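Local coordinates for peptidase S9 prolyl oligopeptidase catalytic domain-containing protein (Pyrococcus horikoshii, PDB 4HXF) that probably acts as a serine peptidase of the prolyl oligopeptidase family, an acylaminoacyl peptidase that multimerizes into a self-compartmentalizing hexamer, at residues K72-R77 and R107-N112; F168-F173 and I183-P188; I177-S182 and I222-E227. All coordinates share one frame; numbering follows the deposited sequence.

Contact 1: K72-R77 and R107-N112; sequences KIAFMR and RSIEWN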
ATOM      1  N   LYS A  72      27.297 -26.745 -13.267  1.00 19.68           N
ATOM      2  CA  LYS A  72      26.277 -25.743 -13.017  1.00 19.90           C
ATOM      3  C   LYS A  72      24.894 -26.253 -13.352  1.00 17.25           C
ATOM      4  O   LYS A  72      24.751 -27.201 -14.095  1.00 18.34           O
ATOM      5  CB  LYS A  72      26.533 -24.558 -13.922  1.00 22.45           C
ATOM      6  CG  LYS A  72      27.842 -23.900 -13.626  1.00 30.02           C
ATOM      7  CD  LYS A  72      28.073 -22.799 -14.644  1.00 31.19           C
ATOM      8  CE  LYS A  72      28.542 -23.333 -15.986  1.00 28.08           C
ATOM      9  NZ  LYS A  72      29.245 -22.190 -16.722  1.00 23.67           N
ATOM     10  N   ILE A  73      23.921 -25.625 -12.788  1.00 15.48           N
ATOM     11  CA  ILE A  73      22.526 -25.868 -13.103  1.00 15.64           C
ATOM     12  C   ILE A  73      21.842 -24.538 -13.366  1.00 16.66           C
ATOM     13  O   ILE A  73      21.941 -23.556 -12.559  1.00 17.26           O
ATOM     14  CB  ILE A  73      21.832 -26.695 -12.013  1.00 15.64           C
ATOM     15  CG1 ILE A  73      20.429 -27.037 -12.351  1.00 17.71           C
ATOM     16  CG2 ILE A  73      21.934 -26.008 -10.646  1.00 16.35           C
ATOM     17  CD1 ILE A  73      19.954 -28.212 -11.411  1.00 19.81           C
ATOM     18  N   ALA A  74      21.150 -24.488 -14.524  1.00 17.49           N
ATOM     19  CA  ALA A  74      20.263 -23.395 -14.845  1.00 15.62           C
ATOM     20  C   ALA A  74      18.865 -23.789 -14.398  1.00 16.97           C
ATOM     21  O   ALA A  74      18.508 -24.962 -14.387  1.00 17.23           O
ATOM     22  CB  ALA A  74      20.279 -23.048 -16.329  1.00 15.03           C
ATOM     23  N   PHE A  75      18.101 -22.784 -14.059  1.00 15.42           N
ATOM     24  CA  PHE A  75      16.713 -22.950 -13.703  1.00 15.93           C
ATOM     25  C   PHE A  75      15.912 -21.751 -13.832  1.00 16.96           C
ATOM     26  O   PHE A  75      16.486 -20.667 -13.986  1.00 17.87           O
ATOM     27  CB  PHE A  75      16.607 -23.524 -12.254  1.00 16.81           C
ATOM     28  CG  PHE A  75      17.135 -22.631 -11.157  1.00 15.35           C
ATOM     29  CD1 PHE A  75      18.463 -22.665 -10.794  1.00 18.06           C
ATOM     30  CD2 PHE A  75      16.307 -21.725 -10.494  1.00 15.79           C
ATOM     31  CE1 PHE A  75      18.940 -21.829  -9.777  1.00 16.20           C
ATOM     32  CE2 PHE A  75      16.787 -20.900  -9.525  1.00 15.79           C
ATOM     33  CZ  PHE A  75      18.090 -20.949  -9.132  1.00 15.31           C
ATOM     34  N   MET A  76      14.574 -21.891 -13.765  1.00 17.15           N
ATOM     35  CA  MET A  76      13.656 -20.785 -13.804  1.00 19.80           C
ATOM     36  C   MET A  76      12.941 -20.565 -12.491  1.00 21.13           C
ATOM     37  O   MET A  76      12.563 -21.560 -11.805  1.00 19.81           O
ATOM     38  CB  MET A  76      12.606 -21.041 -14.921  1.00 21.76           C
ATOM     39  CG  MET A  76      13.228 -21.324 -16.280  1.00 34.56           C
ATOM     40  SD  MET A  76      13.112 -19.886 -17.340  1.00 53.16           S
ATOM     41  CE  MET A  76      11.505 -19.189 -17.074  1.00 53.92           C
ATOM     42  N   ARG A  77      12.632 -19.297 -12.211  1.00 18.00           N
ATOM     43  CA  ARG A  77      11.728 -18.909 -11.148  1.00 20.98           C
ATOM     44  C   ARG A  77      10.680 -17.956 -11.775  1.00 27.14           C
ATOM     45  O   ARG A  77      10.970 -17.298 -12.748  1.00 24.38           O
ATOM     46  CB  ARG A  77      12.408 -18.167 -10.027  1.00 22.66           C
ATOM     47  CG  ARG A  77      13.408 -18.902  -9.216  1.00 22.93           C
ATOM     48  CD  ARG A  77      13.526 -18.316  -7.765  1.00 24.97           C
ATOM     49  NE  ARG A  77      14.111 -19.315  -6.902  1.00 24.57           N
ATOM     50  CZ  ARG A  77      15.379 -19.384  -6.535  1.00 23.06           C
ATOM     51  NH1 ARG A  77      16.288 -18.453  -6.919  1.00 26.19           N
ATOM     52  NH2 ARG A  77      15.761 -20.316  -5.756  1.00 22.67           N
ATOM     53  N   ARG A 107       9.523 -20.326 -22.923  1.00 22.76           N
ATOM     54  CA  ARG A 107       8.935 -21.652 -22.833  1.00 25.01           C
ATOM     55  C   ARG A 107       9.976 -22.760 -22.603  1.00 26.49           C
ATOM     56  O   ARG A 107       9.650 -23.879 -22.178  1.00 26.09           O
ATOM     57  CB  ARG A 107       8.093 -21.997 -24.046  1.00 28.00           C
ATOM     58  CG  ARG A 107       6.835 -21.119 -24.225  1.00 30.59           C
ATOM     59  CD  ARG A 107       5.858 -21.621 -25.284  1.00 32.86           C
ATOM     60  NE  ARG A 107       4.640 -20.766 -25.298  1.00 32.14           N
ATOM     61  CZ  ARG A 107       4.049 -20.224 -26.401  1.00 37.66           C
ATOM     62  NH1 ARG A 107       4.595 -20.401 -27.582  1.00 35.30           N
ATOM     63  NH2 ARG A 107       2.901 -19.500 -26.292  1.00 35.10           N
ATOM     64  N   SER A 108      11.222 -22.544 -23.039  1.00 23.22           N
ATOM     65  CA  SER A 108      12.234 -23.633 -22.979  1.00 23.24           C
ATOM     66  C   SER A 108      13.600 -23.013 -22.776  1.00 20.80           C
ATOM     67  O   SER A 108      13.865 -21.968 -23.331  1.00 19.32           O
ATOM     68  CB  SER A 108      12.340 -24.583 -24.171  1.00 22.85           C
ATOM     69  OG  SER A 108      12.650 -23.995 -25.469  1.00 29.18           O
ATOM     70  N   ILE A 109      14.466 -23.765 -22.088  1.00 21.68           N
ATOM     71  CA  ILE A 109      15.894 -23.441 -21.951  1.00 17.75           C
ATOM     72  C   ILE A 109      16.719 -24.695 -22.135  1.00 16.90           C
ATOM     73  O   ILE A 109      16.349 -25.726 -21.613  1.00 16.79           O
ATOM     74  CB  ILE A 109      16.343 -22.710 -20.629  1.00 20.95           C
ATOM     75  CG1 ILE A 109      15.737 -23.384 -19.376  1.00 25.76           C
ATOM     76  CG2 ILE A 109      15.855 -21.221 -20.685  1.00 20.85           C
ATOM     77  CD1 ILE A 109      16.371 -22.836 -18.084  1.00 26.39           C
ATOM     78  N   GLU A 110      17.809 -24.606 -22.867  1.00 15.72           N
ATOM     79  CA  GLU A 110      18.712 -25.742 -23.123  1.00 15.14           C
ATOM     80  C   GLU A 110      20.155 -25.289 -23.192  1.00 14.71           C
ATOM     81  O   GLU A 110      20.486 -24.324 -23.962  1.00 14.30           O
ATOM     82  CB  GLU A 110      18.356 -26.413 -24.516  1.00 18.43           C
ATOM     83  CG  GLU A 110      19.172 -27.560 -24.959  1.00 19.90           C
ATOM     84  CD  GLU A 110      19.060 -28.039 -26.483  1.00 21.91           C
ATOM     85  OE1 GLU A 110      18.456 -27.465 -27.300  1.00 21.19           O
ATOM     86  OE2 GLU A 110      19.746 -29.007 -26.792  1.00 34.47           O
ATOM     87  N   TRP A 111      21.056 -26.016 -22.504  1.00 14.07           N
ATOM     88  CA  TRP A 111      22.496 -25.698 -22.668  1.00 14.78           C
ATOM     89  C   TRP A 111      23.064 -26.081 -23.963  1.00 16.74           C
ATOM     90  O   TRP A 111      22.817 -27.209 -24.479  1.00 15.58           O
ATOM     91  CB  TRP A 111      23.292 -26.441 -21.613  1.00 14.25           C
ATOM     92  CG  TRP A 111      23.122 -25.940 -20.226  1.00 14.90           C
ATOM     93  CD1 TRP A 111      22.383 -26.493 -19.219  1.00 15.00           C
ATOM     94  CD2 TRP A 111      23.789 -24.771 -19.648  1.00 14.52           C
ATOM     95  NE1 TRP A 111      22.532 -25.760 -18.045  1.00 16.82           N
ATOM     96  CE2 TRP A 111      23.419 -24.741 -18.246  1.00 15.84           C
ATOM     97  CE3 TRP A 111      24.624 -23.798 -20.141  1.00 14.18           C
ATOM     98  CZ2 TRP A 111      23.834 -23.732 -17.383  1.00 14.97           C
ATOM     99  CZ3 TRP A 111      25.075 -22.803 -19.260  1.00 16.15           C
ATOM    100  CH2 TRP A 111      24.736 -22.764 -17.921  1.00 16.45           C
ATOM    101  N   ASN A 112      23.965 -25.238 -24.472  1.00 15.75           N
ATOM    102  CA  ASN A 112      24.949 -25.621 -25.474  1.00 14.63           C
ATOM    103  C   ASN A 112      25.958 -26.563 -24.839  1.00 15.43           C
ATOM    104  O   ASN A 112      26.206 -26.536 -23.592  1.00 15.22           O
ATOM    105  CB  ASN A 112      25.588 -24.349 -25.978  1.00 14.93           C
ATOM    106  CG  ASN A 112      26.575 -24.566 -27.159  1.00 15.43           C
ATOM    107  OD1 ASN A 112      27.779 -24.794 -26.955  1.00 16.50           O
ATOM    108  ND2 ASN A 112      26.029 -24.581 -28.375  1.00 16.26           N
TER
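Trp-111 meets Ala-74 through apolar atoms while the nitrogen of the same indole donates its hydrogen not to 72-77 but to the carbonyl O of Arg-65 on the neighbouring strand 62-66. The setting is a beta-propeller: 72-77 is the second strand of one four-stranded blade and 107-111 belongs to the first strand of the next. The two run antiparallel, at 171°, yet their axes come no closer than 8.5 Å, so they meet through side chains and not as sheet neighbours.

Trp-111 CZ2 comes to 3.8 Å from Ala-74 CB, and the small methyl lets the six-membered ring sit close to the opposing backbone. At the next ring atom, CH2, Lys-72 CE approaches to 4.3 Å, while the lysine's NZ carries on to the carbonyl O of Ser-115. The bond to Arg-65 satisfies the buried N-H and should fix the rotation of the indole. The guanidinium of Arg-65 in turn bonds to Ile-109 O, a second tie between the blades.

Ile-109 places CG1 between its backbone N and carbonyl carbon (chi1 47°), and from there the branch extends into the interface, where it crosses Met-76 obliquely. Met-63 and Ile-87 of the 72-77 blade also pack on Ile-109. The tip of that branch, CD1, lies 3.9 Å from Met-76 CG and 4.3 Å from Ala-74 CB.

Contact 2: F168-F173 and I183-P188; sequences FEKPRF and IVVSVP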
ATOM      1  N   PHE A 168      16.387 -14.241 -32.984  1.00 17.90           N
ATOM      2  CA  PHE A 168      15.627 -14.239 -34.241  1.00 17.00           C
ATOM      3  C   PHE A 168      14.213 -14.709 -33.940  1.00 17.31           C
ATOM      4  O   PHE A 168      13.932 -15.243 -32.883  1.00 16.63           O
ATOM      5  CB  PHE A 168      16.250 -15.074 -35.373  1.00 18.14           C
ATOM      6  CG  PHE A 168      16.521 -16.531 -35.054  1.00 17.37           C
ATOM      7  CD1 PHE A 168      17.692 -16.922 -34.368  1.00 18.02           C
ATOM      8  CD2 PHE A 168      15.633 -17.549 -35.437  1.00 18.32           C
ATOM      9  CE1 PHE A 168      17.905 -18.256 -34.003  1.00 19.82           C
ATOM     10  CE2 PHE A 168      15.857 -18.869 -35.078  1.00 17.88           C
ATOM     11  CZ  PHE A 168      16.973 -19.209 -34.426  1.00 18.20           C
ATOM     12  N   GLU A 169      13.346 -14.485 -34.912  1.00 18.28           N
ATOM     13  CA  GLU A 169      11.924 -14.877 -34.810  1.00 18.92           C
ATOM     14  C   GLU A 169      11.515 -15.802 -35.948  1.00 17.81           C
ATOM     15  O   GLU A 169      12.128 -15.821 -37.042  1.00 18.18           O
ATOM     16  CB  GLU A 169      11.028 -13.656 -34.724  1.00 23.07           C
ATOM     17  CG  GLU A 169      10.574 -13.056 -36.005  1.00 33.81           C
ATOM     18  CD  GLU A 169       9.564 -11.891 -35.742  1.00 40.97           C
ATOM     19  OE1 GLU A 169       8.541 -11.830 -36.418  1.00 47.09           O
ATOM     20  OE2 GLU A 169       9.806 -11.102 -34.842  1.00 39.92           O
ATOM     21  N   LYS A 170      10.497 -16.580 -35.663  1.00 17.07           N
ATOM     22  CA  LYS A 170       9.885 -17.477 -36.618  1.00 18.52           C
ATOM     23  C   LYS A 170       8.392 -17.461 -36.445  1.00 19.44           C
ATOM     24  O   LYS A 170       7.890 -16.901 -35.480  1.00 16.80           O
ATOM     25  CB  LYS A 170      10.402 -18.909 -36.377  1.00 20.38           C
ATOM     26  CG  LYS A 170      11.817 -19.085 -36.820  1.00 19.50           C
ATOM     27  CD  LYS A 170      12.071 -18.979 -38.344  1.00 21.14           C
ATOM     28  CE  LYS A 170      13.489 -19.369 -38.731  1.00 24.31           C
ATOM     29  NZ  LYS A 170      13.649 -18.982 -40.170  1.00 27.32           N
ATOM     30  N   PRO A 171       7.661 -18.057 -37.413  1.00 18.66           N
ATOM     31  CA  PRO A 171       6.224 -18.229 -37.174  1.00 19.93           C
ATOM     32  C   PRO A 171       5.821 -18.921 -35.897  1.00 17.70           C
ATOM     33  O   PRO A 171       6.691 -19.593 -35.254  1.00 17.21           O
ATOM     34  CB  PRO A 171       5.807 -19.084 -38.413  1.00 25.40           C
ATOM     35  CG  PRO A 171       6.828 -18.745 -39.426  1.00 24.21           C
ATOM     36  CD  PRO A 171       8.132 -18.667 -38.666  1.00 21.97           C
ATOM     37  N   ARG A 172       4.581 -18.665 -35.391  1.00 18.04           N
ATOM     38  CA  ARG A 172       4.065 -19.287 -34.178  1.00 16.40           C
ATOM     39  C   ARG A 172       4.236 -20.835 -34.295  1.00 15.69           C
ATOM     40  O   ARG A 172       4.185 -21.390 -35.442  1.00 15.25           O
ATOM     41  CB  ARG A 172       2.530 -18.896 -33.828  1.00 20.63           C
ATOM     42  CG  ARG A 172       1.536 -19.414 -34.741  1.00 21.47           C
ATOM     43  CD  ARG A 172       0.138 -18.853 -34.308  1.00 18.54           C
ATOM     44  NE  ARG A 172       0.141 -17.497 -34.701  1.00 17.86           N
ATOM     45  CZ  ARG A 172      -0.979 -16.791 -34.900  1.00 16.85           C
ATOM     46  NH1 ARG A 172      -2.091 -17.371 -34.702  1.00 16.14           N
ATOM     47  NH2 ARG A 172      -0.935 -15.578 -35.315  1.00 16.14           N
ATOM     48  N   PHE A 173       4.427 -21.459 -33.159  1.00 17.09           N
ATOM     49  CA  PHE A 173       4.558 -22.890 -33.011  1.00 17.76           C
ATOM     50  C   PHE A 173       5.818 -23.434 -33.668  1.00 18.84           C
ATOM     51  O   PHE A 173       5.840 -24.594 -34.035  1.00 18.28           O
ATOM     52  CB  PHE A 173       3.262 -23.518 -33.575  1.00 21.37           C
ATOM     53  CG  PHE A 173       2.319 -24.012 -32.574  1.00 30.98           C
ATOM     54  CD1 PHE A 173       1.998 -25.344 -32.521  1.00 43.12           C
ATOM     55  CD2 PHE A 173       1.802 -23.163 -31.661  1.00 42.31           C
ATOM     56  CE1 PHE A 173       1.116 -25.796 -31.551  1.00 48.38           C
ATOM     57  CE2 PHE A 173       0.888 -23.607 -30.723  1.00 45.81           C
ATOM     58  CZ  PHE A 173       0.534 -24.897 -30.725  1.00 33.52           C
ATOM     59  N   ILE A 183      21.778 -24.235 -34.576  1.00 17.68           N
ATOM     60  CA  ILE A 183      20.492 -24.448 -34.037  1.00 16.89           C
ATOM     61  C   ILE A 183      19.577 -25.090 -35.130  1.00 16.24           C
ATOM     62  O   ILE A 183      19.555 -24.615 -36.271  1.00 18.66           O
ATOM     63  CB  ILE A 183      19.834 -23.133 -33.573  1.00 17.57           C
ATOM     64  CG1 ILE A 183      20.691 -22.465 -32.461  1.00 18.14           C
ATOM     65  CG2 ILE A 183      18.416 -23.338 -33.074  1.00 17.51           C
ATOM     66  CD1 ILE A 183      20.266 -21.026 -32.198  1.00 18.59           C
ATOM     67  N   VAL A 184      18.931 -26.209 -34.790  1.00 16.14           N
ATOM     68  CA  VAL A 184      17.956 -26.867 -35.710  1.00 16.23           C
ATOM     69  C   VAL A 184      16.597 -26.299 -35.393  1.00 17.50           C
ATOM     70  O   VAL A 184      16.090 -26.370 -34.231  1.00 17.33           O
ATOM     71  CB  VAL A 184      17.943 -28.401 -35.588  1.00 17.98           C
ATOM     72  CG1 VAL A 184      17.071 -29.015 -36.671  1.00 16.84           C
ATOM     73  CG2 VAL A 184      19.334 -28.970 -35.751  1.00 21.71           C
ATOM     74  N   VAL A 185      16.006 -25.691 -36.387  1.00 15.17           N
ATOM     75  CA  VAL A 185      14.772 -24.950 -36.237  1.00 14.61           C
ATOM     76  C   VAL A 185      13.643 -25.610 -36.973  1.00 16.62           C
ATOM     77  O   VAL A 185      13.759 -25.784 -38.185  1.00 17.99           O
ATOM     78  CB  VAL A 185      14.882 -23.464 -36.656  1.00 16.29           C
ATOM     79  CG1 VAL A 185      13.580 -22.648 -36.460  1.00 16.43           C
ATOM     80  CG2 VAL A 185      16.125 -22.772 -35.867  1.00 16.49           C
ATOM     81  N   SER A 186      12.561 -25.979 -36.287  1.00 14.29           N
ATOM     82  CA  SER A 186      11.409 -26.678 -36.923  1.00 14.70           C
ATOM     83  C   SER A 186      10.234 -25.710 -36.973  1.00 16.01           C
ATOM     84  O   SER A 186       9.849 -25.169 -35.907  1.00 15.98           O
ATOM     85  CB  SER A 186      11.053 -27.975 -36.160  1.00 13.65           C
ATOM     86  OG  SER A 186      12.185 -28.831 -36.058  1.00 14.53           O
ATOM     87  N   VAL A 187       9.706 -25.448 -38.186  1.00 15.29           N
ATOM     88  CA  VAL A 187       8.710 -24.382 -38.387  1.00 14.70           C
ATOM     89  C   VAL A 187       7.513 -25.080 -39.075  1.00 14.90           C
ATOM     90  O   VAL A 187       7.672 -25.776 -40.061  1.00 14.17           O
ATOM     91  CB  VAL A 187       9.256 -23.288 -39.309  1.00 16.69           C
ATOM     92  CG1 VAL A 187       8.206 -22.267 -39.641  1.00 17.18           C
ATOM     93  CG2 VAL A 187      10.565 -22.658 -38.709  1.00 16.58           C
ATOM     94  N   PRO A 188       6.305 -24.813 -38.605  1.00 15.73           N
ATOM     95  CA  PRO A 188       5.173 -25.401 -39.334  1.00 15.41           C
ATOM     96  C   PRO A 188       5.171 -24.976 -40.791  1.00 15.66           C
ATOM     97  O   PRO A 188       5.370 -23.790 -41.126  1.00 16.25           O
ATOM     98  CB  PRO A 188       3.971 -24.854 -38.551  1.00 17.08           C
ATOM     99  CG  PRO A 188       4.429 -24.527 -37.189  1.00 15.34           C
ATOM    100  CD  PRO A 188       5.859 -24.006 -37.456  1.00 16.78           C
TER
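Aromatic against aliphatic contact comes first: Phe-168 and Ile-183 reach toward each other tip to tip, with CE1 of the ring 4.1 Å from the isoleucine CD1. The same ring slides past Val-185 in the opposite direction and brings CZ to 3.9 Å from the valine CG2. Both methyl groups lie at the ring edge, near its plane, while Trp-205 and Phe-154 stack on the ring itself.

Contacts of the lysine methylenes form a second group. Lys-170 turns at chi2 (-67°), which brings both its CG and CE to 4.0 Å from Val-185 CG1, while CD rests against Val-187 CG2. The chain thus passes across the two valines and sends its NZ on to a salt bridge with Glu-210.

These side chains join two blades of the beta-propeller: 168-171 lies on the fourth strand of one, and 183-188 lies on the second strand of the next, inclined at 36°. Between them the chain passes through the first strand of the second blade.

Proline rings make the third group. Pro-171 crosses Val-187 at about a right angle, its CD 3.7 Å from the valine CG1. Beyond it the carbonyl O of Phe-173 approaches Pro-188 CG at 3.5 Å; Arg-172 O lies against the same carbon. Phe-173 CB also touches Pro-188, whereas its ring meets Tyr-196 edge-to-face.

Contact 3: I177-S182 and I222-E227; sequences IWHGDS and IDSDGE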
ATOM      1  N   ILE A 177      16.369 -26.580 -31.239  1.00 14.73           N
ATOM      2  CA  ILE A 177      17.338 -27.283 -30.427  1.00 14.84           C
ATOM      3  C   ILE A 177      18.757 -26.929 -30.845  1.00 15.77           C
ATOM      4  O   ILE A 177      19.031 -26.633 -32.015  1.00 15.60           O
ATOM      5  CB  ILE A 177      17.143 -28.812 -30.417  1.00 15.58           C
ATOM      6  CG1 ILE A 177      17.288 -29.370 -31.830  1.00 18.75           C
ATOM      7  CG2 ILE A 177      15.748 -29.172 -29.865  1.00 15.03           C
ATOM      8  CD1 ILE A 177      17.542 -30.854 -31.873  1.00 21.79           C
ATOM      9  N   TRP A 178      19.687 -27.082 -29.931  1.00 15.51           N
ATOM     10  CA  TRP A 178      21.076 -27.089 -30.327  1.00 14.70           C
ATOM     11  C   TRP A 178      21.495 -28.313 -31.136  1.00 19.32           C
ATOM     12  O   TRP A 178      21.094 -29.419 -30.860  1.00 18.54           O
ATOM     13  CB  TRP A 178      22.003 -27.014 -29.125  1.00 15.38           C
ATOM     14  CG  TRP A 178      22.048 -25.685 -28.374  1.00 15.13           C
ATOM     15  CD1 TRP A 178      21.576 -25.434 -27.125  1.00 14.20           C
ATOM     16  CD2 TRP A 178      22.654 -24.466 -28.836  1.00 15.05           C
ATOM     17  NE1 TRP A 178      21.864 -24.215 -26.724  1.00 14.46           N
ATOM     18  CE2 TRP A 178      22.488 -23.525 -27.709  1.00 16.28           C
ATOM     19  CE3 TRP A 178      23.217 -24.031 -30.028  1.00 15.78           C
ATOM     20  CZ2 TRP A 178      22.896 -22.243 -27.787  1.00 17.36           C
ATOM     21  CZ3 TRP A 178      23.707 -22.721 -30.087  1.00 16.55           C
ATOM     22  CH2 TRP A 178      23.509 -21.839 -28.989  1.00 17.71           C
ATOM     23  N   HIS A 179      22.388 -28.076 -32.096  1.00 17.76           N
ATOM     24  CA  HIS A 179      23.081 -29.141 -32.791  1.00 18.19           C
ATOM     25  C   HIS A 179      24.516 -28.679 -32.909  1.00 19.75           C
ATOM     26  O   HIS A 179      24.925 -27.982 -33.859  1.00 19.57           O
ATOM     27  CB  HIS A 179      22.432 -29.427 -34.144  1.00 19.36           C
ATOM     28  CG  HIS A 179      23.117 -30.568 -34.897  1.00 19.33           C
ATOM     29  ND1 HIS A 179      23.172 -31.815 -34.417  1.00 22.75           N
ATOM     30  CD2 HIS A 179      23.741 -30.596 -36.181  1.00 23.48           C
ATOM     31  CE1 HIS A 179      23.893 -32.592 -35.272  1.00 26.52           C
ATOM     32  NE2 HIS A 179      24.217 -31.845 -36.364  1.00 24.46           N
ATOM     33  N   GLY A 180      25.282 -29.023 -31.884  1.00 21.14           N
ATOM     34  CA  GLY A 180      26.662 -28.514 -31.767  1.00 22.00           C
ATOM     35  C   GLY A 180      26.566 -26.994 -31.611  1.00 21.63           C
ATOM     36  O   GLY A 180      25.821 -26.509 -30.715  1.00 19.73           O
ATOM     37  N   ASP A 181      27.197 -26.228 -32.498  1.00 20.92           N
ATOM     38  CA  ASP A 181      27.146 -24.739 -32.511  1.00 21.93           C
ATOM     39  C   ASP A 181      26.089 -24.120 -33.424  1.00 22.23           C
ATOM     40  O   ASP A 181      25.954 -22.881 -33.515  1.00 23.14           O
ATOM     41  CB  ASP A 181      28.523 -24.108 -32.863  1.00 30.14           C
ATOM     42  CG  ASP A 181      29.460 -24.137 -31.706  1.00 35.28           C
ATOM     43  OD1 ASP A 181      28.975 -24.092 -30.549  1.00 35.95           O
ATOM     44  OD2 ASP A 181      30.639 -24.395 -31.970  1.00 36.51           O
ATOM     45  N   SER A 182      25.291 -25.003 -34.049  1.00 19.67           N
ATOM     46  CA  SER A 182      24.119 -24.587 -34.804  1.00 19.57           C
ATOM     47  C   SER A 182      22.854 -24.819 -34.083  1.00 16.88           C
ATOM     48  O   SER A 182      22.833 -25.434 -33.024  1.00 16.90           O
ATOM     49  CB  SER A 182      24.097 -25.379 -36.161  1.00 22.59           C
ATOM     50  OG  SER A 182      25.319 -25.146 -36.852  1.00 25.27           O
ATOM     51  N   ILE A 222      13.883 -33.168 -32.283  1.00 16.82           N
ATOM     52  CA  ILE A 222      13.683 -33.268 -30.852  1.00 18.56           C
ATOM     53  C   ILE A 222      14.977 -33.326 -30.034  1.00 18.36           C
ATOM     54  O   ILE A 222      14.907 -32.969 -28.826  1.00 22.40           O
ATOM     55  CB  ILE A 222      12.732 -34.450 -30.489  1.00 17.64           C
ATOM     56  CG1 ILE A 222      13.198 -35.793 -30.942  1.00 19.66           C
ATOM     57  CG2 ILE A 222      11.276 -34.070 -30.952  1.00 16.47           C
ATOM     58  CD1 ILE A 222      12.578 -37.005 -30.255  1.00 17.95           C
ATOM     59  N   ASP A 223      16.098 -33.775 -30.621  1.00 18.08           N
ATOM     60  CA  ASP A 223      17.337 -33.904 -29.880  1.00 17.66           C
ATOM     61  C   ASP A 223      18.522 -33.996 -30.806  1.00 18.24           C
ATOM     62  O   ASP A 223      18.345 -34.130 -32.000  1.00 17.72           O
ATOM     63  CB  ASP A 223      17.202 -35.127 -28.915  1.00 17.84           C
ATOM     64  CG  ASP A 223      18.130 -35.038 -27.659  1.00 20.70           C
ATOM     65  OD1 ASP A 223      18.766 -33.977 -27.453  1.00 21.34           O
ATOM     66  OD2 ASP A 223      18.200 -36.061 -26.967  1.00 24.38           O
ATOM     67  N   SER A 224      19.715 -33.868 -30.253  1.00 17.04           N
ATOM     68  CA  SER A 224      20.951 -34.009 -30.924  1.00 19.05           C
ATOM     69  C   SER A 224      22.007 -34.450 -29.985  1.00 19.08           C
ATOM     70  O   SER A 224      22.033 -34.079 -28.778  1.00 19.94           O
ATOM     71  CB  SER A 224      21.301 -32.655 -31.556  1.00 19.97           C
ATOM     72  OG  SER A 224      22.670 -32.634 -32.033  1.00 20.80           O
ATOM     73  N   ASP A 225      22.932 -35.211 -30.508  1.00 19.14           N
ATOM     74  CA  ASP A 225      24.167 -35.499 -29.739  1.00 23.16           C
ATOM     75  C   ASP A 225      25.391 -34.786 -30.322  1.00 25.05           C
ATOM     76  O   ASP A 225      26.516 -35.206 -30.015  1.00 30.37           O
ATOM     77  CB  ASP A 225      24.389 -36.994 -29.697  1.00 23.65           C
ATOM     78  CG  ASP A 225      24.720 -37.586 -31.004  1.00 23.90           C
ATOM     79  OD1 ASP A 225      24.975 -36.901 -31.988  1.00 22.94           O
ATOM     80  OD2 ASP A 225      24.649 -38.856 -31.006  1.00 26.03           O
ATOM     81  N   GLY A 226      25.181 -33.807 -31.204  1.00 25.11           N
ATOM     82  CA  GLY A 226      26.262 -33.005 -31.803  1.00 27.03           C
ATOM     83  C   GLY A 226      26.678 -33.527 -33.169  1.00 27.28           C
ATOM     84  O   GLY A 226      27.197 -32.799 -34.016  1.00 30.60           O
ATOM     85  N   GLU A 227      26.387 -34.800 -33.428  1.00 26.71           N
ATOM     86  CA  GLU A 227      26.685 -35.431 -34.723  1.00 28.84           C
ATOM     87  C   GLU A 227      25.418 -35.862 -35.473  1.00 27.14           C
ATOM     88  O   GLU A 227      25.304 -35.740 -36.678  1.00 30.88           O
ATOM     89  CB  GLU A 227      27.579 -36.687 -34.486  1.00 32.08           C
ATOM     90  CG  GLU A 227      28.975 -36.424 -33.856  1.00 45.51           C
ATOM     91  CD  GLU A 227      29.827 -35.448 -34.672  1.00 53.50           C
ATOM     92  OE1 GLU A 227      29.714 -35.454 -35.930  1.00 70.61           O
ATOM     93  OE2 GLU A 227      30.598 -34.650 -34.063  1.00 70.59           O
TER
HETATM   94  O   HOH W   1      25.805 -33.044 -38.339  0.50 26.38           O
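His-179 and Ser-224 carry the polar half of this contact, while Ile-177 packs its methyl end against the opposing backbone. The histidine ND1 and the serine OG lie 2.6 Å apart in a hydrogen bond of 158°, in which either atom could be the donor. The serine comes to the edge of the imidazole, near its plane. With CG anti to the backbone N (chi1 -179°), His-179 sends its ring across to the turn that follows Ser-224, where CE1 lies 3.5 Å from Gly-226 O. Its other nitrogen, NE2, holds a water at 2.8 Å, and that water donates to Glu-227 O, so both ring nitrogens are tied to the opposite segment.

Ser-224 OG engages two partners: besides the histidine it takes the N-H of Gly-226 at 2.9 Å, closing an ST turn, so the atom that grips the histidine is itself positioned by backbone. Asp-225 OD1 accepts from Glu-227 N in an Asx turn that overlaps the first. Ser-224 CB also lies 3.3 Å from Trp-178 O. An alanine at His-179 would probably open a gap beside Gly-226 and cost Ser-224 OG its partner across the interface and the bridging water its imidazole anchor.

Ile-177 points its CD1 at the backbone of the other strand and reaches 3.4 Å from Asp-223 O. The side chain of Asp-223 turns away to a salt bridge with Arg-270.

The first strands of two successive blades thus run side by side, 24° from parallel, and both segments continue into turns: His-179 to Ser-182 form a type II' turn joining two strands of one blade. Such neighbouring first strands are typical of the beta-propeller, where they encircle the central channel.

How the contacts relate
All three contacts illustrate one principle: propeller blades adhere through side chains, with chemistry that follows depth. Contacts 1 and 2 are buried and almost wholly apolar across the interface; contact 3 lies at the surface and relies on a histidine-serine bond and water. Each joins a different successive pair of blades. Contacts 1 and 2 share the blade that includes strands 106-111 and 163-171, using its opposite outermost strands, while contacts 2 and 3 share the next, through neighbouring strands 182-188 and 175-179. Probable hydrogen bonds link the set: Glu-110 OE1 with Trp-178 N between contacts 1 and 3, and Val-184 N with Ile-177 O between contacts 2 and 3.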